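Local coordinates for putative exported protein (Bordetella pertussis Tohama I, PDB 2PFY) that binds pyroglutamic acid as an extracytoplasmic solute receptor and probably delivers it to a tripartite ATP-independent periplasmic (TRAP) transporter, at residues D12-T17 and G187-A192; L46-V51 and R143-S148; E50-V55 and D108-V113; F77-V82 and E93-A98; Y199-A204 and K247-T252. One frame throughout, in Å; residues are numbered along the deposited sequence.

Contact 1: D12-T17 and G187-A192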
# COMPACT_ATOMS: atom_id res chain seq x y z
N ASP A 12 -10.58 -6.50 -8.93
CA ASP A 12 -10.12 -6.47 -10.31
C ASP A 12 -10.19 -5.04 -10.91
O ASP A 12 -9.44 -4.73 -11.84
CB ASP A 12 -10.93 -7.50 -11.11
CG ASP A 12 -10.52 -8.94 -10.79
OD1 ASP A 12 -9.43 -9.16 -10.24
OD2 ASP A 12 -11.29 -9.88 -11.08
N ALA A 13 -11.03 -4.15 -10.33
CA ALA A 13 -10.99 -2.69 -10.64
C ALA A 13 -9.58 -2.07 -10.49
O ALA A 13 -9.20 -1.15 -11.23
CB ALA A 13 -11.98 -1.91 -9.73
N ASN A 14 -8.81 -2.57 -9.53
CA ASN A 14 -7.65 -1.89 -9.02
C ASN A 14 -6.43 -2.13 -9.87
O ASN A 14 -6.22 -3.24 -10.34
CB ASN A 14 -7.39 -2.37 -7.57
CG ASN A 14 -6.11 -1.84 -7.01
OD1 ASN A 14 -5.03 -2.46 -7.16
ND2 ASN A 14 -6.20 -0.68 -6.33
N TYR A 15 -5.62 -1.11 -10.10
CA TYR A 15 -4.49 -1.26 -11.05
C TYR A 15 -3.35 -2.13 -10.51
O TYR A 15 -2.61 -2.72 -11.28
CB TYR A 15 -3.97 0.08 -11.58
CG TYR A 15 -3.15 0.89 -10.59
CD1 TYR A 15 -1.79 0.64 -10.40
CD2 TYR A 15 -3.75 1.93 -9.84
CE1 TYR A 15 -1.02 1.39 -9.48
CE2 TYR A 15 -3.00 2.70 -8.93
CZ TYR A 15 -1.65 2.43 -8.76
OH TYR A 15 -0.94 3.19 -7.84
N LEU A 16 -3.22 -2.22 -9.19
CA LEU A 16 -2.19 -3.08 -8.58
C LEU A 16 -2.55 -4.53 -8.81
O LEU A 16 -1.67 -5.36 -9.11
CB LEU A 16 -2.04 -2.79 -7.08
CG LEU A 16 -1.43 -1.40 -6.82
CD1 LEU A 16 -1.52 -1.05 -5.31
CD2 LEU A 16 0.05 -1.32 -7.31
N THR A 17 -3.84 -4.84 -8.67
CA THR A 17 -4.36 -6.15 -9.00
C THR A 17 -4.18 -6.48 -10.49
O THR A 17 -3.76 -7.59 -10.81
CB THR A 17 -5.84 -6.29 -8.57
OG1 THR A 17 -5.90 -6.29 -7.15
CG2 THR A 17 -6.49 -7.61 -9.08
N GLY A 187 -10.51 5.37 -3.88
CA GLY A 187 -11.70 6.20 -4.09
C GLY A 187 -12.49 5.80 -5.34
O GLY A 187 -13.72 5.70 -5.31
N VAL A 188 -11.79 5.58 -6.45
CA VAL A 188 -12.46 5.10 -7.67
C VAL A 188 -12.86 3.61 -7.60
O VAL A 188 -14.01 3.27 -7.91
CB VAL A 188 -11.62 5.44 -8.97
CG1 VAL A 188 -12.27 4.88 -10.29
CG2 VAL A 188 -11.48 6.97 -9.08
N ASP A 189 -11.91 2.73 -7.21
CA ASP A 189 -12.20 1.29 -6.96
C ASP A 189 -13.53 1.11 -6.20
O ASP A 189 -14.38 0.29 -6.57
CB ASP A 189 -11.11 0.60 -6.10
CG ASP A 189 -9.71 0.59 -6.74
OD1 ASP A 189 -9.54 0.79 -7.97
OD2 ASP A 189 -8.74 0.32 -5.97
N SER A 190 -13.70 1.89 -5.13
CA SER A 190 -14.85 1.67 -4.27
C SER A 190 -15.97 2.68 -4.54
O SER A 190 -16.96 2.67 -3.82
CB SER A 190 -14.47 1.76 -2.78
OG SER A 190 -14.03 3.07 -2.53
N GLN A 191 -15.81 3.48 -5.60
CA GLN A 191 -16.82 4.50 -5.98
C GLN A 191 -17.23 5.31 -4.76
O GLN A 191 -18.39 5.30 -4.37
CB GLN A 191 -17.99 3.84 -6.71
CG GLN A 191 -17.44 3.15 -7.98
CD GLN A 191 -18.32 2.07 -8.50
OE1 GLN A 191 -19.49 2.01 -8.17
NE2 GLN A 191 -17.75 1.18 -9.34
N ALA A 192 -16.24 5.96 -4.14
CA ALA A 192 -16.39 6.59 -2.82
C ALA A 192 -17.34 7.78 -2.86
O ALA A 192 -17.94 8.16 -1.81
CB ALA A 192 -15.06 7.02 -2.26
O HOH W 1 -10.03 1.82 -10.64
O HOH W 2 -7.14 1.35 -9.26
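The amide of Asn14 works in two directions at once, its oxygen capping the start of one helix while its nitrogen reaches across to Asp189, in the last turn of another. The crossing bond, from Asn14 ND2 to Asp189 OD2, is 2.8 Å long and nearly straight at 170°. It leaves in the plane of the amide and arrives on the syn lone pair of OD2, although the amide and carboxylate planes stand 69° apart. On the capping side, Asn14 OD1 takes the backbone N of Thr17 at 3.1 Å, on a lone pair in the carbonyl plane, and more weakly that of Leu16. With both ends engaged, the amide has little freedom to turn over.

The other carboxylate oxygen binds through water. One water donates to Asp189 OD1 (2.9 Å) and to Ala13 O; a second donates to the same OD1 at 2.8 Å and accepts from Tyr15 N. Asp189 thus meets the chain around Asn14 with both oxygens, and the Ala13 methyl lies loosely against OD1.

Helix 184-189 ends here in a Schellman motif with Gln191 as its C-prime residue, so the contact joins the beginning of helix 15-30 to the end of helix 184-189. Asn14 also packs on Trp120 of the ligand pocket, while helix 223-257 lies alongside, touching Tyr15 and Val188.

Contact 2: L46-V51 and R143-S148; sequences LKRPEV and RAYSAS. With PCA (pyroglutamic acid), chain E.
Arg48 and Arg143 approach the pyroglutamate carboxylate from different directions and share one of its oxygens, with Tyr145 packed beside both. The Arg143 chain runs extended from CG to NE and presents its guanidinium edge-on in a two-pronged grip: Arg143 NH2 to ligand O at 2.7 Å, Arg143 NH1 to ligand OXT at 2.9 Å. Arg48 bends at chi3 (-74°), which swings its own edge round to the same ligand O, met by NH1 at 3.1 Å and by NH2 at 3.0 Å. Arg48 NH1 also donates to the backbone Tyr145 O at 3.3 Å, the acceptor tilted 21° from the guanidinium plane.

Tyr145 has CG between its backbone N and carbonyl carbon (chi1 60°) and turns one ring face to the ligand, whose CB sits 3.7 Å above it, offset toward the rim; ring atom CD2 lies over a face of the Arg143 guanidinium. Val163 O accepts from Arg143 NE, and Glu9 bridges to Arg48 NE.

Ligand O therefore receives three N-H groups and OXT one from the two arginines. This buried site probably selects an anion, whose carboxylate, with Glu9, would compensate two close positive charges (Arg48 NH1 to Arg143 NH2, 4.3 Å).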
# COMPACT_ATOMS: atom_id res chain seq x y z
N LEU A 46 -7.10 -14.58 1.39
CA LEU A 46 -6.45 -14.07 2.59
C LEU A 46 -6.69 -12.57 2.69
O LEU A 46 -6.55 -11.87 1.70
CB LEU A 46 -4.92 -14.27 2.51
CG LEU A 46 -4.44 -15.74 2.59
CD1 LEU A 46 -3.06 -15.93 2.03
CD2 LEU A 46 -4.46 -16.19 4.05
N LYS A 47 -6.99 -12.08 3.89
CA LYS A 47 -7.12 -10.64 4.15
C LYS A 47 -5.73 -10.06 4.39
O LYS A 47 -4.79 -10.79 4.73
CB LYS A 47 -8.02 -10.43 5.38
CG LYS A 47 -9.46 -10.94 5.12
CD LYS A 47 -10.33 -10.78 6.33
CE LYS A 47 -11.81 -11.17 5.96
NZ LYS A 47 -11.95 -12.63 5.74
N ARG A 48 -5.61 -8.75 4.25
CA ARG A 48 -4.33 -8.07 4.38
C ARG A 48 -3.46 -8.54 5.56
O ARG A 48 -2.30 -8.81 5.35
CB ARG A 48 -4.54 -6.55 4.44
CG ARG A 48 -3.29 -5.73 4.70
CD ARG A 48 -3.61 -4.21 4.66
NE ARG A 48 -3.83 -3.72 3.30
CZ ARG A 48 -4.51 -2.61 3.01
NH1 ARG A 48 -5.02 -1.88 4.00
NH2 ARG A 48 -4.68 -2.22 1.74
N PRO A 49 -4.02 -8.56 6.80
CA PRO A 49 -3.21 -9.00 7.94
C PRO A 49 -2.82 -10.48 7.90
O PRO A 49 -1.99 -10.89 8.70
CB PRO A 49 -4.14 -8.78 9.16
CG PRO A 49 -5.24 -7.95 8.68
CD PRO A 49 -5.39 -8.19 7.22
N GLU A 50 -3.46 -11.28 7.03
CA GLU A 50 -3.19 -12.75 6.91
C GLU A 50 -2.22 -13.14 5.81
O GLU A 50 -1.77 -14.31 5.75
CB GLU A 50 -4.51 -13.52 6.63
CG GLU A 50 -5.62 -13.31 7.69
CD GLU A 50 -6.98 -13.83 7.25
OE1 GLU A 50 -7.25 -13.94 6.04
OE2 GLU A 50 -7.80 -14.10 8.14
N VAL A 51 -1.95 -12.22 4.88
CA VAL A 51 -1.15 -12.55 3.71
C VAL A 51 0.24 -13.11 4.06
O VAL A 51 0.61 -14.15 3.55
CB VAL A 51 -1.03 -11.38 2.73
CG1 VAL A 51 -0.03 -11.76 1.55
CG2 VAL A 51 -2.45 -11.04 2.16
N ARG A 143 -11.20 5.99 9.58
CA ARG A 143 -10.66 4.71 9.12
C ARG A 143 -9.14 4.65 9.21
O ARG A 143 -8.44 5.56 8.73
CB ARG A 143 -11.06 4.44 7.66
CG ARG A 143 -10.48 3.11 7.12
CD ARG A 143 -10.69 2.95 5.66
NE ARG A 143 -10.04 1.70 5.23
CZ ARG A 143 -9.24 1.60 4.17
NH1 ARG A 143 -9.06 2.65 3.38
NH2 ARG A 143 -8.66 0.42 3.89
N ALA A 144 -8.62 3.58 9.80
CA ALA A 144 -7.19 3.25 9.71
C ALA A 144 -7.06 1.92 8.96
O ALA A 144 -8.01 1.16 8.94
CB ALA A 144 -6.58 3.09 11.12
N TYR A 145 -5.91 1.66 8.34
CA TYR A 145 -5.78 0.41 7.56
C TYR A 145 -4.47 -0.32 7.80
O TYR A 145 -4.15 -1.29 7.10
CB TYR A 145 -6.03 0.65 6.06
CG TYR A 145 -5.12 1.64 5.38
CD1 TYR A 145 -3.75 1.38 5.24
CD2 TYR A 145 -5.63 2.83 4.83
CE1 TYR A 145 -2.92 2.26 4.61
CE2 TYR A 145 -4.79 3.74 4.20
CZ TYR A 145 -3.44 3.46 4.10
OH TYR A 145 -2.56 4.31 3.47
N SER A 146 -3.73 0.15 8.80
CA SER A 146 -2.39 -0.34 9.13
C SER A 146 -2.05 0.18 10.54
O SER A 146 -2.75 1.07 11.07
CB SER A 146 -1.37 0.16 8.10
OG SER A 146 -1.25 1.58 8.13
N ALA A 147 -1.02 -0.40 11.16
CA ALA A 147 -0.46 0.12 12.41
C ALA A 147 -0.06 1.60 12.29
O ALA A 147 -0.40 2.41 13.15
CB ALA A 147 0.76 -0.76 12.86
N SER A 148 0.64 1.95 11.21
CA SER A 148 1.04 3.35 10.99
C SER A 148 -0.15 4.31 10.89
O SER A 148 -0.17 5.36 11.57
CB SER A 148 1.95 3.49 9.77
OG SER A 148 2.39 4.84 9.65
N PCA E . -5.49 2.04 -0.68
CA PCA E . -5.24 1.01 0.36
CB PCA E . -3.92 1.30 1.04
CG PCA E . -3.42 2.58 0.45
CD PCA E . -4.40 2.95 -0.60
OE PCA E . -4.28 3.91 -1.36
C PCA E . -6.36 0.99 1.37
O PCA E . -6.53 0.09 2.20
OXT PCA E . -7.15 1.93 1.37

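Contact 3: E50-V55 and D108-V113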
# COMPACT_ATOMS: atom_id res chain seq x y z
N GLU A 50 -3.46 -11.28 7.03
CA GLU A 50 -3.19 -12.75 6.91
C GLU A 50 -2.22 -13.14 5.81
O GLU A 50 -1.77 -14.31 5.75
CB GLU A 50 -4.51 -13.52 6.63
CG GLU A 50 -5.62 -13.31 7.69
CD GLU A 50 -6.98 -13.83 7.25
OE1 GLU A 50 -7.25 -13.94 6.04
OE2 GLU A 50 -7.80 -14.10 8.14
N VAL A 51 -1.95 -12.22 4.88
CA VAL A 51 -1.15 -12.55 3.71
C VAL A 51 0.24 -13.11 4.06
O VAL A 51 0.61 -14.15 3.55
CB VAL A 51 -1.03 -11.38 2.73
CG1 VAL A 51 -0.03 -11.76 1.55
CG2 VAL A 51 -2.45 -11.04 2.16
N LYS A 52 1.01 -12.40 4.89
CA LYS A 52 2.41 -12.84 5.10
C LYS A 52 2.47 -14.24 5.66
O LYS A 52 3.22 -15.10 5.16
CB LYS A 52 3.18 -11.88 6.01
CG LYS A 52 4.68 -12.21 6.02
CD LYS A 52 5.35 -11.69 7.28
CE LYS A 52 4.97 -12.53 8.44
NZ LYS A 52 6.06 -12.44 9.46
N ARG A 53 1.65 -14.49 6.66
CA ARG A 53 1.60 -15.79 7.31
C ARG A 53 1.07 -16.84 6.36
O ARG A 53 1.59 -17.94 6.34
CB ARG A 53 0.75 -15.69 8.60
CG ARG A 53 0.69 -16.93 9.45
CD ARG A 53 2.02 -17.11 10.16
NE ARG A 53 1.89 -18.08 11.25
CZ ARG A 53 2.82 -18.97 11.55
NH1 ARG A 53 3.92 -19.04 10.83
NH2 ARG A 53 2.61 -19.83 12.55
N GLY A 54 0.07 -16.50 5.53
CA GLY A 54 -0.42 -17.44 4.52
C GLY A 54 0.64 -17.83 3.50
O GLY A 54 0.73 -19.00 3.06
N VAL A 55 1.47 -16.86 3.11
CA VAL A 55 2.57 -17.16 2.19
C VAL A 55 3.61 -18.05 2.90
O VAL A 55 4.06 -19.05 2.34
CB VAL A 55 3.22 -15.88 1.63
CG1 VAL A 55 4.56 -16.19 0.85
CG2 VAL A 55 2.20 -15.04 0.73
N ASP A 108 13.81 -12.59 3.65
CA ASP A 108 14.56 -13.83 3.40
C ASP A 108 14.76 -14.62 4.72
O ASP A 108 14.61 -15.84 4.74
CB ASP A 108 15.89 -13.50 2.71
CG ASP A 108 16.77 -14.72 2.51
OD1 ASP A 108 16.50 -15.51 1.60
OD2 ASP A 108 17.74 -14.88 3.27
N LYS A 109 15.07 -13.91 5.80
CA LYS A 109 15.24 -14.53 7.12
C LYS A 109 13.94 -15.19 7.60
O LYS A 109 13.96 -16.04 8.48
CB LYS A 109 15.72 -13.49 8.15
CG LYS A 109 17.19 -13.12 8.01
CD LYS A 109 17.46 -11.70 8.56
CE LYS A 109 18.56 -10.96 7.73
NZ LYS A 109 18.34 -9.46 7.58
N GLN A 110 12.82 -14.82 6.98
CA GLN A 110 11.54 -15.39 7.36
C GLN A 110 11.03 -16.45 6.39
O GLN A 110 9.87 -16.86 6.48
CB GLN A 110 10.48 -14.28 7.47
CG GLN A 110 10.71 -13.32 8.60
CD GLN A 110 9.42 -12.94 9.26
OE1 GLN A 110 8.72 -13.78 9.85
NE2 GLN A 110 9.09 -11.66 9.18
N GLY A 111 11.87 -16.88 5.45
CA GLY A 111 11.44 -17.87 4.46
C GLY A 111 10.54 -17.26 3.37
O GLY A 111 9.69 -17.95 2.78
N ILE A 112 10.74 -15.96 3.09
CA ILE A 112 9.98 -15.24 2.06
C ILE A 112 10.87 -14.53 1.03
O ILE A 112 11.84 -13.91 1.40
CB ILE A 112 9.06 -14.18 2.71
CG1 ILE A 112 8.03 -14.86 3.61
CG2 ILE A 112 8.38 -13.29 1.63
CD1 ILE A 112 7.35 -13.90 4.58
N VAL A 113 10.49 -14.59 -0.26
CA VAL A 113 11.21 -13.90 -1.33
C VAL A 113 10.39 -12.68 -1.77
O VAL A 113 9.22 -12.80 -2.11
CB VAL A 113 11.41 -14.85 -2.57
CG1 VAL A 113 12.05 -14.12 -3.73
CG2 VAL A 113 12.22 -16.08 -2.18
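Lys52, in the first turn of helix 51-57, reaches over to Gln110 and Ile112, where a Schellman motif ends helix 89-108 and the chain turns into strand 112-119, an outermost strand of the five-stranded mixed sheet. Gly111, with positive phi, is the C-prime residue, and a type I turn runs from Asp108 to Gly111.

The polar part is a single bond. Lys52 bends at chi3 (73°), bringing NZ to 3.0 Å from Gln110 OE1. It meets the carbonyl from the side rather than head-on, with a C=O...N angle of 98° and a tilt of 27° from the amide plane. Lys52 NZ is almost as near to Gln110 NE2, but two donors do not bond. The two side chains cross at about a right angle.

Just beyond, Gln110 O accepts from Gln56 NE2, a side-chain amide of helix 51-57, while Gly111 and Val113 form backbone pairs with Lys215 and Ala213.

In the apolar part, the Ile112 side chain sets out toward the helix and its CD1 touches the aliphatic portion of the lysine; Val55 turns toward the strand from the helix side, farther off. Packing is tight where Ile112 CD1 presses on Lys52 CG at 3.5 Å.

Contact 4: F77-V82 and E93-A98; sequences FEIDSV and EKLWKA
Ile79 and Leu95 meet with branched ends, and the rotamers decide which carbons touch. Leu95 carries its CG anti to the backbone N (chi1 -179°), and its two methyls meet different parts of segment 77-82. Leu95 CD1 rests against both branches of Ile79, 4.1 Å from CG1 and 4.1 Å from CG2. Leu95 CD2 instead lies against the backbone, 3.8 Å from Ile79 O and 4.2 Å from Asp80 CA.

In Ile79 it is CG1 that stands opposite the backbone N (chi1 -166°), which leaves CG2 between N and the carbonyl carbon and brings both branches to the same side of the leucine methyl. The contact is purely van der Waals.

Asp80 offers its CA here, while its carboxylate is employed elsewhere: OD2 accepts from Gln208 N, and OD1 receives the Ser81 hydroxyl at 2.9 Å from Ser81 OG, on the anti side and out of the carboxylate plane.

The contact packs the 3-10 segment 77-81 against the long helix 89-108, within the chain's interior. Helix 290-300 closes over the pair, Leu295 touching both Ile79 and Leu95 and Tyr299 adding to Leu95, while Thr99 and Leu85 also touch Ile79.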
# COMPACT_ATOMS: atom_id res chain seq x y z
N PHE A 77 9.19 -1.78 7.58
CA PHE A 77 8.11 -2.06 6.60
C PHE A 77 7.04 -0.93 6.55
O PHE A 77 6.13 -0.94 5.71
CB PHE A 77 7.46 -3.43 6.86
CG PHE A 77 8.34 -4.61 6.45
CD1 PHE A 77 8.15 -5.22 5.22
CD2 PHE A 77 9.36 -5.09 7.29
CE1 PHE A 77 8.95 -6.31 4.81
CE2 PHE A 77 10.17 -6.17 6.88
CZ PHE A 77 9.96 -6.78 5.65
N GLU A 78 7.16 0.05 7.44
CA GLU A 78 6.21 1.19 7.42
C GLU A 78 6.84 2.57 7.25
O GLU A 78 6.18 3.60 7.48
CB GLU A 78 5.29 1.16 8.66
CG GLU A 78 6.05 1.42 9.96
CD GLU A 78 5.19 1.31 11.20
OE1 GLU A 78 4.19 0.55 11.22
OE2 GLU A 78 5.55 1.99 12.19
N ILE A 79 8.10 2.63 6.83
CA ILE A 79 8.71 3.93 6.54
C ILE A 79 7.98 4.67 5.40
O ILE A 79 8.01 5.89 5.34
CB ILE A 79 10.28 3.85 6.29
CG1 ILE A 79 10.94 5.23 6.34
CG2 ILE A 79 10.63 3.19 4.96
CD1 ILE A 79 10.80 5.99 7.65
N ASP A 80 7.31 3.92 4.53
CA ASP A 80 6.57 4.50 3.41
C ASP A 80 5.27 5.18 3.84
O ASP A 80 4.56 5.78 3.00
CB ASP A 80 6.31 3.42 2.32
CG ASP A 80 5.30 2.35 2.76
OD1 ASP A 80 4.73 2.45 3.86
OD2 ASP A 80 5.08 1.38 2.00
N SER A 81 4.95 5.10 5.13
CA SER A 81 3.73 5.68 5.66
C SER A 81 3.95 6.86 6.63
O SER A 81 3.00 7.33 7.26
CB SER A 81 2.85 4.61 6.31
OG SER A 81 2.51 3.59 5.36
N VAL A 82 5.19 7.32 6.76
CA VAL A 82 5.48 8.51 7.58
C VAL A 82 5.03 9.78 6.84
O VAL A 82 5.54 10.04 5.75
CB VAL A 82 6.99 8.64 7.92
CG1 VAL A 82 7.27 10.01 8.63
CG2 VAL A 82 7.50 7.44 8.75
N GLU A 93 10.18 7.06 -4.73
CA GLU A 93 11.01 6.16 -5.51
C GLU A 93 12.42 6.03 -4.93
O GLU A 93 12.97 4.94 -4.88
CB GLU A 93 11.06 6.60 -6.97
CG GLU A 93 11.68 5.52 -7.86
CD GLU A 93 11.85 5.92 -9.31
OE1 GLU A 93 11.27 6.93 -9.76
OE2 GLU A 93 12.59 5.18 -10.01
N LYS A 94 12.98 7.14 -4.46
CA LYS A 94 14.28 7.19 -3.83
C LYS A 94 14.19 6.48 -2.49
O LYS A 94 15.04 5.65 -2.16
CB LYS A 94 14.72 8.64 -3.64
CG LYS A 94 16.15 8.81 -3.06
CD LYS A 94 16.63 10.27 -3.22
CE LYS A 94 18.08 10.45 -2.74
NZ LYS A 94 18.86 9.15 -2.73
N LEU A 95 13.12 6.76 -1.74
CA LEU A 95 12.89 6.05 -0.49
C LEU A 95 12.78 4.53 -0.71
O LEU A 95 13.34 3.74 0.06
CB LEU A 95 11.65 6.62 0.24
CG LEU A 95 11.27 6.00 1.61
CD1 LEU A 95 12.44 6.10 2.66
CD2 LEU A 95 9.99 6.60 2.19
N TRP A 96 12.08 4.12 -1.77
CA TRP A 96 11.87 2.71 -2.09
C TRP A 96 13.20 2.01 -2.41
O TRP A 96 13.49 0.92 -1.94
CB TRP A 96 10.84 2.53 -3.22
CG TRP A 96 10.73 1.09 -3.71
CD1 TRP A 96 11.13 0.61 -4.93
CD2 TRP A 96 10.25 -0.05 -2.98
NE1 TRP A 96 10.90 -0.74 -5.02
CE2 TRP A 96 10.36 -1.17 -3.84
CE3 TRP A 96 9.70 -0.22 -1.69
CZ2 TRP A 96 9.98 -2.46 -3.45
CZ3 TRP A 96 9.31 -1.50 -1.30
CH2 TRP A 96 9.45 -2.61 -2.19
N LYS A 97 14.01 2.68 -3.22
CA LYS A 97 15.33 2.18 -3.60
C LYS A 97 16.21 1.92 -2.34
O LYS A 97 16.91 0.91 -2.27
CB LYS A 97 15.98 3.17 -4.56
CG LYS A 97 16.31 2.61 -5.95
CD LYS A 97 17.40 3.49 -6.64
CE LYS A 97 18.75 2.74 -6.80
NZ LYS A 97 19.91 3.58 -6.37
N ALA A 98 16.13 2.80 -1.34
CA ALA A 98 16.78 2.62 -0.02
C ALA A 98 16.11 1.57 0.89
O ALA A 98 16.78 0.96 1.75
CB ALA A 98 16.82 3.96 0.74

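Contact 5: Y199-A204 and K247-T252; sequences YYDAQA and KTRELT
A salt bridge joins Asp201 to Arg249, with Arg249 NH1 donating to Asp201 OD2 at 3.2 Å. The carboxylate oxygen lies near the guanidinium plane, at its edge, whereas the nitrogen stands 38° out of the carboxylate plane; the two flat groups are only 25° apart. Arg249 starts out pointing away from the strand, and bends at chi2 (-40°) and chi3 fold it back, laying one guanidinium face over Thr252 CB. A water donates to Asp201 OD2 and accepts weakly from Arg249 NH2, spanning the same pair.

A second water links three side chains. It is 2.7 Å from Tyr199 OH, donates to Thr252 OG1 at 2.9 Å and gives a weak bond to Asp201 OD1. Thr252 OG1 in turn donates to Thr248 O at 2.8 Å, an oxygen that also accepts the helical N-H of Thr252 from the opposite face of its plane.

Packing follows where Thr252 CG2 rests 4.0 Å from Tyr199 CE2, the side chains crossing at about a right angle. Tyr126 meets the Tyr199 ring edge-to-face, and Pro184 and Val262 also touch both Tyr199 and Thr252.

This is helix-on-sheet packing: strand 198-201, an inner strand of the four-stranded mixed sheet, lies against long helix 223-257 of the DctP-type receptor fold.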
# COMPACT_ATOMS: atom_id res chain seq x y z
N TYR A 199 -12.87 15.42 -0.98
CA TYR A 199 -11.54 14.79 -1.07
C TYR A 199 -10.51 15.90 -1.01
O TYR A 199 -10.61 16.89 -1.75
CB TYR A 199 -11.42 13.98 -2.39
CG TYR A 199 -10.02 13.52 -2.66
CD1 TYR A 199 -9.52 12.39 -2.00
CD2 TYR A 199 -9.18 14.21 -3.55
CE1 TYR A 199 -8.21 11.95 -2.23
CE2 TYR A 199 -7.86 13.78 -3.76
CZ TYR A 199 -7.40 12.64 -3.10
OH TYR A 199 -6.10 12.21 -3.28
N TYR A 200 -9.51 15.76 -0.14
CA TYR A 200 -8.44 16.73 -0.02
C TYR A 200 -7.18 16.02 -0.49
O TYR A 200 -6.84 14.95 0.04
CB TYR A 200 -8.29 17.23 1.47
CG TYR A 200 -9.56 17.93 1.94
CD1 TYR A 200 -9.77 19.29 1.68
CD2 TYR A 200 -10.59 17.21 2.56
CE1 TYR A 200 -10.96 19.91 2.04
CE2 TYR A 200 -11.76 17.81 2.92
CZ TYR A 200 -11.94 19.16 2.68
OH TYR A 200 -13.12 19.75 3.04
N ASP A 201 -6.50 16.64 -1.46
CA ASP A 201 -5.31 16.08 -2.12
C ASP A 201 -4.11 16.28 -1.18
O ASP A 201 -3.24 17.12 -1.42
CB ASP A 201 -5.12 16.80 -3.49
CG ASP A 201 -3.99 16.18 -4.36
OD1 ASP A 201 -3.33 15.22 -3.92
OD2 ASP A 201 -3.77 16.67 -5.50
N ALA A 202 -4.11 15.53 -0.07
CA ALA A 202 -3.12 15.70 0.98
C ALA A 202 -1.71 15.27 0.59
O ALA A 202 -0.73 15.82 1.09
CB ALA A 202 -3.56 14.97 2.24
N GLN A 203 -1.60 14.27 -0.29
CA GLN A 203 -0.35 13.54 -0.51
C GLN A 203 0.37 13.26 0.81
O GLN A 203 1.58 13.55 0.94
CB GLN A 203 0.58 14.31 -1.47
CG GLN A 203 0.01 14.53 -2.88
CD GLN A 203 1.00 15.17 -3.84
OE1 GLN A 203 2.18 14.74 -3.97
NE2 GLN A 203 0.54 16.20 -4.54
N ALA A 204 -0.32 12.72 1.81
CA ALA A 204 0.31 12.52 3.12
C ALA A 204 1.54 11.59 3.03
O ALA A 204 2.59 11.84 3.64
CB ALA A 204 -0.69 11.98 4.12
N LYS A 247 -1.67 7.59 -13.73
CA LYS A 247 -3.13 7.48 -13.44
C LYS A 247 -3.62 8.35 -12.31
O LYS A 247 -4.81 8.50 -12.16
CB LYS A 247 -3.59 6.04 -13.19
CG LYS A 247 -3.62 5.13 -14.46
CD LYS A 247 -4.25 5.81 -15.70
CE LYS A 247 -4.28 4.87 -16.91
NZ LYS A 247 -5.17 5.38 -18.01
N THR A 248 -2.69 8.88 -11.50
CA THR A 248 -3.07 9.61 -10.28
C THR A 248 -4.05 10.77 -10.60
O THR A 248 -5.08 10.90 -9.93
CB THR A 248 -1.83 10.10 -9.48
OG1 THR A 248 -1.10 8.97 -8.97
CG2 THR A 248 -2.31 10.94 -8.28
N ARG A 249 -3.76 11.56 -11.63
CA ARG A 249 -4.66 12.66 -12.02
C ARG A 249 -5.97 12.18 -12.57
O ARG A 249 -6.99 12.73 -12.16
CB ARG A 249 -4.06 13.67 -13.03
CG ARG A 249 -2.94 14.54 -12.51
CD ARG A 249 -3.20 15.02 -11.09
NE ARG A 249 -4.31 15.97 -10.90
CZ ARG A 249 -4.71 16.36 -9.69
NH1 ARG A 249 -4.11 15.87 -8.59
NH2 ARG A 249 -5.69 17.25 -9.54
N GLU A 250 -5.97 11.17 -13.46
CA GLU A 250 -7.22 10.63 -14.03
C GLU A 250 -8.14 10.12 -12.95
O GLU A 250 -9.38 10.27 -13.06
CB GLU A 250 -7.03 9.48 -15.02
CG GLU A 250 -5.65 9.32 -15.55
CD GLU A 250 -5.62 8.88 -17.02
OE1 GLU A 250 -6.52 8.10 -17.43
OE2 GLU A 250 -4.69 9.33 -17.74
N LEU A 251 -7.56 9.48 -11.94
CA LEU A 251 -8.36 8.96 -10.83
C LEU A 251 -8.95 10.12 -10.00
O LEU A 251 -10.09 10.07 -9.60
CB LEU A 251 -7.50 8.03 -9.94
CG LEU A 251 -7.10 6.74 -10.69
CD1 LEU A 251 -5.98 6.00 -9.89
CD2 LEU A 251 -8.25 5.78 -10.91
N THR A 252 -8.16 11.15 -9.77
CA THR A 252 -8.62 12.33 -9.03
C THR A 252 -9.72 13.05 -9.82
O THR A 252 -10.76 13.40 -9.25
CB THR A 252 -7.45 13.26 -8.74
OG1 THR A 252 -6.44 12.48 -8.11
CG2 THR A 252 -7.86 14.41 -7.76
O HOH W 3 -5.01 13.01 -5.65
O HOH W 4 -5.73 18.60 -6.45

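In the fold
Contact 2 holds the ligand, and the others lie around it. Contacts 2 and 3 share Glu50 and Val51, with centres about 15 Å apart; contact 3 continues from the pocket loop into helix 51-57. Contacts 4 and 2, centres about 18 Å apart, meet through Ser81 and Ser148, while helix 89-108 leads into the strand of contact 3. Contacts 1 and 5, centres about 13 Å apart, touch at Val188 and Leu251; helix 184-189 runs on to strand 198-201. Along the chain, contact 1 spans contacts 2, 3 and 4, and contact 5 follows. Contacts 3 and 5, centres about 32 Å apart, involve the five- and four-stranded sheets, with the pyroglutamate site between them.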